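Local coordinates for lectin (Polyandrocarpa misakiensis, PDB 1BYF), which is a homodimeric, calcium-binding C-type lectin that binds galactose and has a role in the tunicate's defence against microorganisms, at residues Ala41-Thr46 and Tyr103-Asp108; Asp80-Asn85 and Leu95-Trp100; Met12-Ala17 and Met26-Ser31; Glu4-Asp9 and Gly18-Ser23. All blocks are in the same frame, centred on the assembly; numbering follows the deposited sequence.

Contact 1 (Ala41-Thr46 and Tyr103-Asp108). With CA (calcium ion), chain C.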
# COMPACT_ATOMS: atom_id res chain seq x y z
N ALA A 41 7.84 -4.16 -3.28
CA ALA A 41 6.43 -4.31 -2.94
C ALA A 41 5.66 -3.08 -3.45
O ALA A 41 4.58 -3.19 -4.03
CB ALA A 41 6.21 -4.44 -1.45
N ILE A 42 6.24 -1.92 -3.20
CA ILE A 42 5.66 -0.65 -3.62
C ILE A 42 5.49 -0.64 -5.13
O ILE A 42 4.41 -0.32 -5.62
CB ILE A 42 6.49 0.56 -3.13
CG1 ILE A 42 6.30 0.79 -1.62
CG2 ILE A 42 6.13 1.83 -3.88
CD1 ILE A 42 7.33 1.71 -1.00
N LEU A 43 6.54 -1.01 -5.86
CA LEU A 43 6.47 -1.02 -7.32
C LEU A 43 5.55 -2.11 -7.84
O LEU A 43 4.97 -1.93 -8.92
CB LEU A 43 7.86 -1.11 -7.96
CG LEU A 43 8.72 0.15 -7.88
CD1 LEU A 43 10.10 -0.09 -8.48
CD2 LEU A 43 8.04 1.33 -8.57
N ALA A 44 5.35 -3.20 -7.10
CA ALA A 44 4.43 -4.24 -7.55
C ALA A 44 3.00 -3.69 -7.53
O ALA A 44 2.19 -3.99 -8.40
CB ALA A 44 4.53 -5.49 -6.69
N PHE A 45 2.70 -2.85 -6.54
CA PHE A 45 1.38 -2.24 -6.42
C PHE A 45 1.15 -1.24 -7.55
O PHE A 45 0.12 -1.25 -8.23
CB PHE A 45 1.23 -1.55 -5.07
CG PHE A 45 -0.10 -0.95 -4.72
CD1 PHE A 45 -0.50 0.28 -5.23
CD2 PHE A 45 -0.96 -1.60 -3.85
CE1 PHE A 45 -1.72 0.83 -4.89
CE2 PHE A 45 -2.18 -1.05 -3.49
CZ PHE A 45 -2.56 0.17 -4.02
N THR A 46 2.11 -0.33 -7.73
CA THR A 46 1.96 0.70 -8.77
C THR A 46 1.96 0.09 -10.16
O THR A 46 1.31 0.64 -11.06
CB THR A 46 3.02 1.81 -8.65
OG1 THR A 46 4.30 1.24 -8.90
CG2 THR A 46 2.98 2.42 -7.26
N TYR A 103 7.21 3.36 -17.48
CA TYR A 103 8.15 2.31 -17.15
C TYR A 103 7.96 1.75 -15.74
O TYR A 103 8.55 0.72 -15.41
CB TYR A 103 9.58 2.86 -17.23
CG TYR A 103 10.02 3.33 -18.59
CD1 TYR A 103 10.46 2.42 -19.55
CD2 TYR A 103 10.00 4.68 -18.93
CE1 TYR A 103 10.87 2.85 -20.80
CE2 TYR A 103 10.41 5.12 -20.18
CZ TYR A 103 10.84 4.19 -21.11
OH TYR A 103 11.25 4.61 -22.35
N ASN A 104 7.17 2.43 -14.93
CA ASN A 104 6.95 2.07 -13.54
C ASN A 104 8.30 2.20 -12.83
O ASN A 104 8.72 1.40 -12.00
CB ASN A 104 6.32 0.71 -13.32
CG ASN A 104 5.78 0.50 -11.91
OD1 ASN A 104 5.90 -0.58 -11.31
ND2 ASN A 104 5.18 1.53 -11.34
N LEU A 105 8.99 3.29 -13.19
CA LEU A 105 10.30 3.63 -12.65
C LEU A 105 10.36 5.15 -12.47
O LEU A 105 9.46 5.85 -12.94
CB LEU A 105 11.44 3.12 -13.52
CG LEU A 105 11.79 1.64 -13.48
CD1 LEU A 105 12.92 1.32 -14.45
CD2 LEU A 105 12.18 1.19 -12.07
N LEU A 106 11.36 5.64 -11.77
CA LEU A 106 11.46 7.06 -11.46
C LEU A 106 11.70 7.95 -12.67
O LEU A 106 12.27 7.56 -13.68
CB LEU A 106 12.52 7.30 -10.39
CG LEU A 106 12.37 6.55 -9.07
CD1 LEU A 106 13.41 7.08 -8.08
CD2 LEU A 106 10.97 6.71 -8.48
N ASP A 107 11.22 9.18 -12.53
CA ASP A 107 11.34 10.17 -13.61
C ASP A 107 11.27 11.57 -13.04
O ASP A 107 10.55 11.79 -12.06
CB ASP A 107 10.23 9.91 -14.63
CG ASP A 107 10.10 11.04 -15.64
OD1 ASP A 107 11.15 11.42 -16.22
OD2 ASP A 107 8.97 11.55 -15.82
N ASP A 108 12.01 12.50 -13.65
CA ASP A 108 11.98 13.89 -13.23
C ASP A 108 10.93 14.65 -14.04
O ASP A 108 10.82 14.49 -15.25
CB ASP A 108 13.33 14.57 -13.38
CG ASP A 108 13.90 14.56 -14.78
OD1 ASP A 108 13.64 13.64 -15.58
OD2 ASP A 108 14.67 15.50 -15.09
CA CA C . 11.92 13.30 -17.14

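Contact 2 (Asp80-Asn85 and Leu95-Trp100). With ACT (acetate ion), chain F.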
# COMPACT_ATOMS: atom_id res chain seq x y z
N ASP A 80 19.62 2.79 -10.30
CA ASP A 80 18.87 1.83 -11.10
C ASP A 80 17.36 2.15 -10.99
O ASP A 80 16.57 1.57 -11.73
CB ASP A 80 19.07 0.39 -10.66
CG ASP A 80 20.42 -0.25 -10.86
OD1 ASP A 80 21.26 0.29 -11.60
OD2 ASP A 80 20.68 -1.34 -10.28
N LEU A 81 16.99 3.04 -10.09
CA LEU A 81 15.59 3.39 -9.89
C LEU A 81 15.00 4.21 -11.03
O LEU A 81 13.80 4.13 -11.30
CB LEU A 81 15.40 4.15 -8.57
CG LEU A 81 15.58 3.35 -7.28
CD1 LEU A 81 15.63 4.27 -6.07
CD2 LEU A 81 14.48 2.32 -7.12
N TRP A 82 15.84 4.98 -11.71
CA TRP A 82 15.40 5.82 -12.81
C TRP A 82 14.94 5.03 -14.04
O TRP A 82 15.50 4.00 -14.41
CB TRP A 82 16.53 6.75 -13.28
CG TRP A 82 16.99 7.76 -12.27
CD1 TRP A 82 18.11 7.70 -11.50
CD2 TRP A 82 16.32 8.98 -11.91
NE1 TRP A 82 18.19 8.80 -10.69
CE2 TRP A 82 17.11 9.60 -10.92
CE3 TRP A 82 15.14 9.59 -12.32
CZ2 TRP A 82 16.75 10.82 -10.34
CZ3 TRP A 82 14.78 10.80 -11.74
CH2 TRP A 82 15.59 11.40 -10.77
N SER A 83 13.93 5.57 -14.71
CA SER A 83 13.46 4.98 -15.95
C SER A 83 14.62 5.15 -16.96
O SER A 83 15.48 6.00 -16.74
CB SER A 83 12.25 5.69 -16.53
OG SER A 83 11.18 5.84 -15.62
N PRO A 84 14.59 4.38 -18.02
CA PRO A 84 15.57 4.50 -19.08
C PRO A 84 15.58 5.93 -19.61
O PRO A 84 14.54 6.54 -19.86
CB PRO A 84 15.11 3.51 -20.14
CG PRO A 84 14.19 2.57 -19.44
CD PRO A 84 13.56 3.36 -18.32
N ASN A 85 16.78 6.48 -19.74
CA ASN A 85 16.98 7.82 -20.26
C ASN A 85 16.43 8.94 -19.39
O ASN A 85 16.12 10.03 -19.90
CB ASN A 85 16.41 7.96 -21.67
CG ASN A 85 17.00 6.97 -22.65
OD1 ASN A 85 16.27 6.35 -23.42
ND2 ASN A 85 18.32 6.81 -22.62
N LEU A 95 12.85 20.50 -10.30
CA LEU A 95 12.39 19.17 -10.69
C LEU A 95 12.00 18.29 -9.51
O LEU A 95 12.71 18.20 -8.50
CB LEU A 95 13.46 18.49 -11.54
CG LEU A 95 13.81 19.26 -12.82
CD1 LEU A 95 15.16 18.80 -13.35
CD2 LEU A 95 12.71 19.08 -13.86
N CYS A 96 10.86 17.63 -9.69
CA CYS A 96 10.30 16.72 -8.71
C CYS A 96 10.30 15.31 -9.28
O CYS A 96 10.39 15.16 -10.50
CB CYS A 96 8.88 17.17 -8.35
SG CYS A 96 8.96 18.70 -7.38
N VAL A 97 10.27 14.30 -8.42
CA VAL A 97 10.37 12.92 -8.91
C VAL A 97 9.07 12.15 -8.70
O VAL A 97 8.40 12.24 -7.68
CB VAL A 97 11.55 12.18 -8.25
CG1 VAL A 97 11.72 10.77 -8.83
CG2 VAL A 97 12.84 12.96 -8.43
N GLN A 98 8.73 11.39 -9.73
CA GLN A 98 7.55 10.55 -9.71
C GLN A 98 7.92 9.13 -10.14
O GLN A 98 8.98 8.87 -10.70
CB GLN A 98 6.50 11.02 -10.73
CG GLN A 98 7.07 10.99 -12.15
CD GLN A 98 6.01 10.93 -13.23
OE1 GLN A 98 4.82 10.79 -12.95
NE2 GLN A 98 6.43 11.02 -14.48
N ILE A 99 6.95 8.25 -9.90
CA ILE A 99 7.01 6.90 -10.43
C ILE A 99 6.18 7.06 -11.72
O ILE A 99 4.98 7.30 -11.62
CB ILE A 99 6.40 5.82 -9.53
CG1 ILE A 99 7.29 5.54 -8.33
CG2 ILE A 99 6.18 4.54 -10.34
CD1 ILE A 99 6.63 4.77 -7.21
N TRP A 100 6.86 7.04 -12.85
CA TRP A 100 6.23 7.25 -14.15
C TRP A 100 5.59 5.99 -14.70
O TRP A 100 6.27 4.97 -14.85
CB TRP A 100 7.33 7.76 -15.09
CG TRP A 100 6.91 8.15 -16.47
CD1 TRP A 100 5.66 8.45 -16.93
CD2 TRP A 100 7.80 8.34 -17.59
NE1 TRP A 100 5.70 8.79 -18.26
CE2 TRP A 100 7.01 8.73 -18.68
CE3 TRP A 100 9.18 8.20 -17.76
CZ2 TRP A 100 7.55 8.99 -19.94
CZ3 TRP A 100 9.71 8.46 -19.02
CH2 TRP A 100 8.90 8.85 -20.09
C ACT F . 4.52 11.85 -17.74
O ACT F . 4.14 11.61 -16.58
OXT ACT F . 3.70 11.86 -18.69
CH3 ACT F . 5.85 12.58 -17.95

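Contact 3 (Met12-Ala17 and Met26-Ser31)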
# COMPACT_ATOMS: atom_id res chain seq x y z
N MET A 12 -2.69 15.13 -6.74
CA MET A 12 -2.25 16.44 -6.30
C MET A 12 -0.89 16.79 -6.93
O MET A 12 -0.23 15.89 -7.44
CB MET A 12 -1.91 16.42 -4.81
CG MET A 12 -2.94 16.63 -3.75
SD MET A 12 -2.48 15.56 -2.33
CE MET A 12 -3.51 14.16 -2.75
N ASN A 13 -0.52 18.05 -6.73
CA ASN A 13 0.81 18.47 -7.16
C ASN A 13 1.78 18.00 -6.08
O ASN A 13 1.37 17.49 -5.03
CB ASN A 13 0.92 19.96 -7.44
CG ASN A 13 0.57 20.86 -6.28
OD1 ASN A 13 0.77 20.50 -5.11
ND2 ASN A 13 0.03 22.04 -6.58
N TYR A 14 3.07 18.16 -6.32
CA TYR A 14 4.11 17.71 -5.40
C TYR A 14 4.05 18.36 -4.03
O TYR A 14 4.16 17.65 -3.02
CB TYR A 14 5.46 17.94 -6.07
CG TYR A 14 6.64 17.48 -5.25
CD1 TYR A 14 6.99 16.14 -5.23
CD2 TYR A 14 7.39 18.37 -4.49
CE1 TYR A 14 8.07 15.69 -4.49
CE2 TYR A 14 8.48 17.93 -3.75
CZ TYR A 14 8.81 16.59 -3.75
OH TYR A 14 9.87 16.12 -3.02
N ALA A 15 3.90 19.69 -3.97
CA ALA A 15 3.84 20.35 -2.67
C ALA A 15 2.68 19.78 -1.86
O ALA A 15 2.84 19.41 -0.70
CB ALA A 15 3.70 21.86 -2.80
N ASP A 16 1.51 19.70 -2.48
CA ASP A 16 0.31 19.20 -1.82
C ASP A 16 0.46 17.75 -1.37
O ASP A 16 -0.08 17.38 -0.34
CB ASP A 16 -0.92 19.39 -2.70
CG ASP A 16 -1.31 20.86 -2.83
OD1 ASP A 16 -0.84 21.69 -2.02
OD2 ASP A 16 -2.09 21.20 -3.75
N ALA A 17 1.21 16.95 -2.13
CA ALA A 17 1.43 15.56 -1.75
C ALA A 17 2.22 15.53 -0.44
O ALA A 17 1.93 14.72 0.45
CB ALA A 17 2.15 14.79 -2.83
N MET A 26 2.81 11.10 8.39
CA MET A 26 3.70 10.34 7.53
C MET A 26 4.51 11.27 6.64
O MET A 26 4.43 12.49 6.81
CB MET A 26 2.87 9.39 6.66
CG MET A 26 1.76 8.65 7.41
SD MET A 26 0.87 7.51 6.32
CE MET A 26 2.10 6.24 6.11
N ALA A 27 5.27 10.72 5.70
CA ALA A 27 6.07 11.51 4.79
C ALA A 27 5.98 10.94 3.37
O ALA A 27 5.78 9.73 3.21
CB ALA A 27 7.54 11.53 5.21
N LEU A 28 6.14 11.80 2.37
CA LEU A 28 6.11 11.32 0.98
C LEU A 28 7.16 10.21 0.89
O LEU A 28 8.27 10.41 1.40
CB LEU A 28 6.36 12.47 0.03
CG LEU A 28 5.95 12.35 -1.43
CD1 LEU A 28 4.50 11.92 -1.57
CD2 LEU A 28 6.16 13.71 -2.12
N VAL A 29 6.82 9.06 0.34
CA VAL A 29 7.73 7.92 0.32
C VAL A 29 9.15 8.31 -0.08
O VAL A 29 9.38 9.03 -1.06
CB VAL A 29 7.19 6.79 -0.56
CG1 VAL A 29 7.29 7.13 -2.03
CG2 VAL A 29 7.90 5.47 -0.25
N SER A 30 10.12 7.83 0.70
CA SER A 30 11.52 8.13 0.46
C SER A 30 12.42 6.99 0.91
O SER A 30 12.90 6.23 0.07
CB SER A 30 11.92 9.44 1.13
OG SER A 30 11.69 9.38 2.53
N SER A 31 12.68 6.85 2.21
CA SER A 31 13.55 5.77 2.66
C SER A 31 13.01 4.42 2.23
O SER A 31 13.81 3.53 1.92
CB SER A 31 13.79 5.81 4.17
OG SER A 31 12.73 5.21 4.87

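Contact 4 (Glu4-Asp9 and Gly18-Ser23)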
# COMPACT_ATOMS: atom_id res chain seq x y z
N GLU A 4 5.00 1.67 7.41
CA GLU A 4 3.60 1.89 7.15
C GLU A 4 3.61 2.58 5.76
O GLU A 4 4.33 3.56 5.62
CB GLU A 4 2.89 2.81 8.11
CG GLU A 4 2.32 2.17 9.36
CD GLU A 4 1.76 3.21 10.31
OE1 GLU A 4 1.63 4.39 9.91
OE2 GLU A 4 1.40 2.92 11.46
N ILE A 5 2.90 2.00 4.81
CA ILE A 5 2.86 2.58 3.47
C ILE A 5 1.41 2.87 3.09
O ILE A 5 0.55 2.00 3.17
CB ILE A 5 3.48 1.64 2.43
CG1 ILE A 5 4.93 1.31 2.79
CG2 ILE A 5 3.39 2.24 1.03
CD1 ILE A 5 5.89 2.48 2.79
N LEU A 6 1.16 4.11 2.71
CA LEU A 6 -0.19 4.53 2.33
C LEU A 6 -0.20 4.90 0.84
O LEU A 6 0.64 5.67 0.42
CB LEU A 6 -0.61 5.72 3.19
CG LEU A 6 -1.86 6.49 2.76
CD1 LEU A 6 -3.10 5.62 2.75
CD2 LEU A 6 -2.11 7.67 3.71
N PHE A 7 -1.10 4.32 0.07
CA PHE A 7 -1.24 4.63 -1.35
C PHE A 7 -2.58 5.35 -1.51
O PHE A 7 -3.57 4.86 -0.95
CB PHE A 7 -1.28 3.38 -2.22
CG PHE A 7 -0.05 2.53 -2.25
CD1 PHE A 7 0.14 1.52 -1.32
CD2 PHE A 7 0.92 2.72 -3.23
CE1 PHE A 7 1.27 0.73 -1.36
CE2 PHE A 7 2.05 1.93 -3.27
CZ PHE A 7 2.23 0.94 -2.34
N SER A 8 -2.63 6.44 -2.25
CA SER A 8 -3.90 7.14 -2.43
C SER A 8 -4.19 7.42 -3.90
O SER A 8 -3.32 7.88 -4.65
CB SER A 8 -3.96 8.43 -1.61
OG SER A 8 -5.15 9.14 -1.95
N ASP A 9 -5.42 7.13 -4.31
CA ASP A 9 -5.87 7.37 -5.67
C ASP A 9 -6.15 8.85 -5.92
O ASP A 9 -6.38 9.26 -7.05
CB ASP A 9 -7.13 6.57 -5.99
CG ASP A 9 -6.77 5.12 -6.29
OD1 ASP A 9 -5.77 4.93 -7.03
OD2 ASP A 9 -7.47 4.22 -5.81
N GLY A 18 3.22 16.40 -0.32
CA GLY A 18 4.02 16.46 0.90
C GLY A 18 3.15 16.77 2.12
O GLY A 18 3.20 16.11 3.15
N THR A 19 2.33 17.80 2.00
CA THR A 19 1.41 18.22 3.05
C THR A 19 0.39 17.14 3.37
O THR A 19 0.01 16.93 4.52
CB THR A 19 0.65 19.48 2.56
OG1 THR A 19 1.61 20.51 2.28
CG2 THR A 19 -0.33 19.97 3.61
N TYR A 20 -0.09 16.47 2.33
CA TYR A 20 -1.06 15.39 2.46
C TYR A 20 -0.50 14.32 3.40
O TYR A 20 -1.18 13.87 4.32
CB TYR A 20 -1.35 14.81 1.08
CG TYR A 20 -2.27 13.60 1.06
CD1 TYR A 20 -1.77 12.33 1.31
CD2 TYR A 20 -3.62 13.73 0.79
CE1 TYR A 20 -2.59 11.22 1.30
CE2 TYR A 20 -4.46 12.63 0.76
CZ TYR A 20 -3.93 11.38 1.02
OH TYR A 20 -4.72 10.25 1.04
N CYS A 21 0.74 13.90 3.14
CA CYS A 21 1.37 12.87 3.96
C CYS A 21 1.65 13.38 5.37
O CYS A 21 1.40 12.71 6.37
CB CYS A 21 2.65 12.34 3.32
SG CYS A 21 2.47 11.48 1.74
N GLN A 22 2.17 14.60 5.45
CA GLN A 22 2.51 15.21 6.73
C GLN A 22 1.31 15.32 7.66
O GLN A 22 1.44 15.08 8.86
CB GLN A 22 3.12 16.60 6.52
CG GLN A 22 4.52 16.59 5.92
CD GLN A 22 5.57 16.01 6.83
OE1 GLN A 22 6.08 16.68 7.74
NE2 GLN A 22 5.92 14.75 6.59
N SER A 23 0.16 15.69 7.12
CA SER A 23 -1.05 15.83 7.91
C SER A 23 -1.50 14.50 8.50
O SER A 23 -2.31 14.46 9.42
CB SER A 23 -2.18 16.39 7.04
OG SER A 23 -2.51 15.45 6.02

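Contact 1 (Ala41-Thr46 and Tyr103-Asp108)
The flat carboxamide of Asn104 meets helix 36-49 end on, its end facing Leu43 O and the hydroxyl of Thr46; Asn104 CG lies 3.4 Å from Thr46 OG1. Leu43 lies alongside rather than in front of it, the two side chains sliding past each other in opposite directions, so that Leu43 CD2 comes to rest 3.5 Å from the backbone Asn104 O. Two torsions make the polar meeting possible. Asn104 has CG opposite its own backbone N (chi1 -165°), which sends the amide across to the helix, and Thr46 (chi1 65°) tucks OG1 back over the preceding turn. There Thr46 OG1 donates to Leu43 O at 3.2 Å, the donor tilted 35° from the carbonyl plane. A thin apolar margin completes the interface, where Leu43 CD1 stands 4.3 Å from Leu105 CD2. The far end of 103-108 serves a different purpose: Asp107 OD1 binds calcium at 2.2 Å, and Asp108 adds OD1 and its main-chain O, with Glu86 and Asn89 completing the protein ligands. Leu106 packs on Val97, Ile99 and Val55 within the sheet. The helix also packs on strand 3-8, where Phe45 stacks on Phe7, while Ala41 packs on Phe45 and Ala44 on Val48 of the second subunit.

Contact 2 (Asp80-Asn85 and Leu95-Trp100)
Trp82 and Val97 form the compact half of this contact, the six-membered part of the indole reaching Val97 so that Trp82 CH2 stands 3.9 Å from Val97 CG2. The two side chains cross at about a right angle, so the meeting is confined to one methyl and the far corner of the indole. Its ring is held by other partners too: Trp82 NE1 bonds to Pro76 O, and Phe67 meets the indole edge-to-face. Beside it, Ser83 OG lies 3.8 Å from Trp100 CE3, yet its hydrogen bond goes to Leu106 O, which ties the loop to strand 105-109. The other side is looser, and here an acetate ion, probably from the crystallisation liquor, is bound with its methyl over one face of the Trp100 ring, 3.7 Å above the plane and offset toward the rim. Gln98 NE2 donates to acetate O at 3.2 Å with an N-H...O angle of 158°, and also bonds to Asp107 OD2, so one amide nitrogen joins solute and calcium ligand. Trp100 itself packs against Asp107 and meets Tyr103 edge-to-face. Loop 80-85 runs directly into Glu86, and the whole is characteristic of the C-type lectin fold, in which a long loop laid against the core strands shares with strand 105-109 the ligands of the sugar-binding calcium.

Contact 3 (Met12-Ala17 and Met26-Ser31)
Tyr14 and Leu28 meet because their first torsions are both extended (chi1 -178° and -160°), swinging each CG to the far side from its N, which carries the phenol off the start of helix 14-22 and the isobutyl group off strand 27-28. This is helix-on-strand packing within the C-type lectin domain, its first helix lying against the chain that follows it. Leu28 divides its two methyls between two helical residues one turn apart. Leu28 CD2 takes the ring, 3.6 Å from Tyr14 CE1, in an oblique approach. Leu28 CD1 turns the other way and stands 3.9 Å from Ala17 CB. The contact is wholly apolar and buried, and the phenol is steered by partners beyond it: Tyr14 OH bonds to Asp58 OD2, while Trp54 meets the ring edge-to-face. Ala17 also touches Trp54 and Val117, so the same helical face reaches the central sheet. The turn bearing Tyr14 begins at Asn13, the N-cap residue, whose main-chain O accepts from Ala17 N. Its side chain caps the first turn, Asp16 N donating to Asn13 OD1 at 2.8 Å, almost straight in line with the amide C=O (174°).

Contact 4 (Glu4-Asp9 and Gly18-Ser23)
Tyr20 leaves helix 14-22 with its chi1 of 176° pointing the ring away from the backbone nitrogen and heads for Ser8 and Leu6 on strand 3-8. From CB the chain passes into a ring that touches Glu10 and Met12 of strand 10-12, with Arg24 adding a cation-pi contact. Farther out, Tyr20 CE1 lies 4.3 Å from Leu6 CD2, a light apolar touch. Tyr20 CZ is 4.0 Å from Ser8 CB, and the tip comes closer still: Tyr20 OH stands 3.3 Å from Ser8 CB and 3.2 Å from Ser8 OG, which donates to it in a weak hydrogen bond. Each hydroxyl has a stronger partner as well, Glu10 N for Ser8 OG and, for Tyr20 OH, Glu4 OE2 of the second subunit. At the other end of the residue, Tyr20 O accepts from Ser23 OG at 2.7 Å, the donor lying above the carbonyl plane. Cys21 next door is disulfide-bonded to Cys119 of strand 115-122. Strand 3-8 pairs antiparallel with a strand of the second subunit. The buried phenol belongs to a polar chain with one weak link, Glu10 N to Ser8 OG to Tyr20 OH to the partner's carboxylate, consistent with helix packing and dimerisation being coupled.

Overall arrangement
From the N terminus, strand 3-8 is met by helix 14-22 in contact 4. Before that loop closes, the start of the same helix opens contact 3, which closes on strand 27-28; the two therefore cross, sharing one helix on one side of the domain. Helix 36-49 then opens contact 1, a much longer loop that closes only at the calcium-binding strand 105-109. Nested inside it, contact 2 ties the long loop to strand 96-100, the neighbour of 105-109. All four reach the same sheet. Packing of Ile42 on Ile5 links contacts 1 and 4, both of which touch the second subunit, while contacts 1 and 2 meet beside the calcium site.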